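Fructose-2,6-bisphosphatase TIGAR B (Danio rerio, PDB 3E9D) probably hydrolyses fructose-2,6-bisphosphate, and also fructose-1,6-bisphosphate, to restrain glycolysis and divert sugar into the pentose phosphate pathway. Local coordinates at residues G184-I187 against R188-R192. Sequence-based numbering, arbitrary orientation.
With PO4 (phosphate ion), chain C.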
ATOM      1  N   GLY A 184       5.228   2.890   5.450  1.00 18.04           N
ATOM      2  CA  GLY A 184       4.201   3.571   6.215  1.00 18.87           C
ATOM      3  C   GLY A 184       3.852   4.959   5.719  1.00 19.18           C
ATOM      4  O   GLY A 184       2.684   5.254   5.487  1.00 19.96           O
ATOM      5  N   ALA A 185       4.855   5.815   5.559  1.00 18.97           N
ATOM      6  CA  ALA A 185       4.594   7.181   5.122  1.00 19.00           C
ATOM      7  C   ALA A 185       4.045   7.188   3.700  1.00 18.72           C
ATOM      8  O   ALA A 185       3.045   7.853   3.423  1.00 18.17           O
ATOM      9  CB  ALA A 185       5.829   8.062   5.255  1.00 18.79           C
ATOM     10  N   PHE A 186       4.675   6.415   2.811  1.00 18.52           N
ATOM     11  CA  PHE A 186       4.166   6.282   1.434  1.00 17.62           C
ATOM     12  C   PHE A 186       2.703   5.809   1.361  1.00 17.15           C
ATOM     13  O   PHE A 186       1.885   6.386   0.619  1.00 16.52           O
ATOM     14  CB  PHE A 186       5.040   5.316   0.637  1.00 17.79           C
ATOM     15  CG  PHE A 186       4.628   5.187  -0.797  1.00 19.11           C
ATOM     16  CD1 PHE A 186       5.133   6.063  -1.756  1.00 18.27           C
ATOM     17  CD2 PHE A 186       3.737   4.177  -1.196  1.00 18.52           C
ATOM     18  CE1 PHE A 186       4.760   5.938  -3.109  1.00 20.14           C
ATOM     19  CE2 PHE A 186       3.353   4.058  -2.532  1.00 19.11           C
ATOM     20  CZ  PHE A 186       3.872   4.937  -3.492  1.00 19.89           C
ATOM     21  N   ILE A 187       2.379   4.755   2.112  1.00 16.62           N
ATOM     22  CA  ILE A 187       1.035   4.204   2.115  1.00 16.55           C
ATOM     23  C   ILE A 187       0.031   5.216   2.662  1.00 16.88           C
ATOM     24  O   ILE A 187      -1.066   5.346   2.128  1.00 17.16           O
ATOM     25  CB  ILE A 187       0.951   2.828   2.902  1.00 16.43           C
ATOM     26  CG1 ILE A 187       1.638   1.702   2.097  1.00 15.85           C
ATOM     27  CG2 ILE A 187      -0.488   2.459   3.212  1.00 16.65           C
ATOM     28  CD1 ILE A 187       2.049   0.462   2.961  1.00 13.41           C
ATOM     29  N   ARG A 188       0.410   5.928   3.724  1.00 16.78           N
ATOM     30  CA  ARG A 188      -0.481   6.917   4.313  1.00 16.97           C
ATOM     31  C   ARG A 188      -0.815   7.998   3.306  1.00 16.46           C
ATOM     32  O   ARG A 188      -1.985   8.354   3.134  1.00 15.74           O
ATOM     33  CB  ARG A 188       0.133   7.556   5.562  1.00 17.00           C
ATOM     34  CG  ARG A 188      -0.933   8.194   6.454  1.00 18.07           C
ATOM     35  CD  ARG A 188      -0.334   8.589   7.806  1.00 20.73           C
ATOM     36  NE  ARG A 188      -1.378   9.063   8.716  1.00 22.22           N
ATOM     37  CZ  ARG A 188      -1.139   9.649   9.888  1.00 23.82           C
ATOM     38  NH1 ARG A 188       0.114   9.843  10.283  1.00 22.49           N
ATOM     39  NH2 ARG A 188      -2.154  10.049  10.656  1.00 23.37           N
ATOM     40  N   ILE A 189       0.222   8.506   2.641  1.00 16.10           N
ATOM     41  CA  ILE A 189       0.041   9.523   1.616  1.00 16.16           C
ATOM     42  C   ILE A 189      -0.822   8.987   0.463  1.00 16.51           C
ATOM     43  O   ILE A 189      -1.711   9.692  -0.036  1.00 16.34           O
ATOM     44  CB  ILE A 189       1.411  10.100   1.152  1.00 16.30           C
ATOM     45  CG1 ILE A 189       2.017  10.927   2.304  1.00 17.43           C
ATOM     46  CG2 ILE A 189       1.246  10.974  -0.126  1.00 15.70           C
ATOM     47  CD1 ILE A 189       3.563  11.143   2.216  1.00 20.02           C
ATOM     48  N   SER A 190      -0.570   7.739   0.063  1.00 16.31           N
ATOM     49  CA  SER A 190      -1.299   7.093  -1.045  1.00 16.71           C
ATOM     50  C   SER A 190      -2.775   6.870  -0.729  1.00 16.39           C
ATOM     51  O   SER A 190      -3.640   7.149  -1.570  1.00 16.74           O
ATOM     52  CB  SER A 190      -0.648   5.755  -1.400  1.00 16.73           C
ATOM     53  OG  SER A 190       0.706   5.966  -1.819  1.00 18.39           O
ATOM     54  N   VAL A 191      -3.060   6.375   0.479  1.00 16.51           N
ATOM     55  CA  VAL A 191      -4.437   6.206   0.926  1.00 16.76           C
ATOM     56  C   VAL A 191      -5.195   7.534   0.864  1.00 17.08           C
ATOM     57  O   VAL A 191      -6.335   7.580   0.367  1.00 17.11           O
ATOM     58  CB  VAL A 191      -4.512   5.572   2.355  1.00 17.45           C
ATOM     59  CG1 VAL A 191      -5.897   5.693   2.937  1.00 16.47           C
ATOM     60  CG2 VAL A 191      -4.100   4.086   2.303  1.00 16.47           C
ATOM     61  N   ARG A 192      -4.575   8.610   1.356  1.00 16.64           N
ATOM     62  CA  ARG A 192      -5.246   9.914   1.331  1.00 17.34           C
ATOM     63  C   ARG A 192      -5.501  10.388  -0.118  1.00 16.97           C
ATOM     64  O   ARG A 192      -6.543  10.983  -0.399  1.00 16.42           O
ATOM     65  CB  ARG A 192      -4.463  10.996   2.112  1.00 17.08           C
ATOM     66  CG  ARG A 192      -5.257  12.337   2.192  1.00 19.19           C
ATOM     67  CD  ARG A 192      -4.588  13.398   3.079  1.00 20.37           C
ATOM     68  NE  ARG A 192      -4.741  13.134   4.510  1.00 21.63           N
ATOM     69  CZ  ARG A 192      -5.782  13.512   5.256  1.00 22.19           C
ATOM     70  NH1 ARG A 192      -6.820  14.155   4.716  1.00 21.63           N
ATOM     71  NH2 ARG A 192      -5.795  13.225   6.555  1.00 20.63           N
TER
HETATM   72  P   PO4 C 266       8.921   2.449   6.944  1.00 27.55           P
HETATM   73  O1  PO4 C 266       9.855   2.050   5.830  1.00 25.93           O
HETATM   74  O2  PO4 C 266       7.509   1.959   6.723  1.00 24.64           O
HETATM   75  O3  PO4 C 266       9.389   1.868   8.258  1.00 28.72           O
HETATM   76  O4  PO4 C 266       8.923   3.955   7.100  1.00 27.85           O
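Ser-190 folds its hydroxyl back over the preceding turn of helix 184-197, where it meets Phe-186 twice. Its OG donates to Phe-186 O at 2.7 Å, coming in from above the carbonyl plane, while Ser-190 N reaches the same oxygen at 2.9 Å from the opposite face. Chi1 of -61° turns OG beside its own backbone N, and from there it can bond one turn back. The same hydroxyl sits over one face of the Phe-186 ring, offset toward the rim, with OG 3.3 Å from CE2. The ring lies there because CG is anti to the backbone N (chi1 -177°), which swings it along the helix until one face comes under the Ser-190 hydroxyl. Beyond the pair, Val-128 and Arg-131 of helix 125-146 and Met-180 of strand 177-182 pack against the phenyl group.

On the flank facing the central sheet, Ile-187 and Val-191 cross obliquely, their CG2 methyls 4.1 Å apart; Ile-187 continues onto Ile-8 and Arg-10 of strand 2-10. Arg-188 runs out extended, and its NE bonds Phe-212 O. Ile-189 lays CG1 alongside Ala-185 O, 3.4 Å away.

The amino end follows His-183, the inferred transition-state stabiliser, and forms part of the phosphate pocket of this histidine phosphatase fold. Gly-184 N donates to O2 of a phosphate ion, probably from the crystallisation liquor (2.8 Å, N-H...O 174°); His-183, Arg-61, Arg-10 and Asn-17 also bond the ion. Glu-89, the inferred proton donor/acceptor, accepts from Ala-185 N through OE2 and Phe-186 N through OE1. Three N-H groups thus serve the active site, and the helix dipole would be expected to favour the phosphate. Deeper in, Phe-186 O, accepting two hydrogen bonds, satisfies the buried serine hydroxyl within the helix itself.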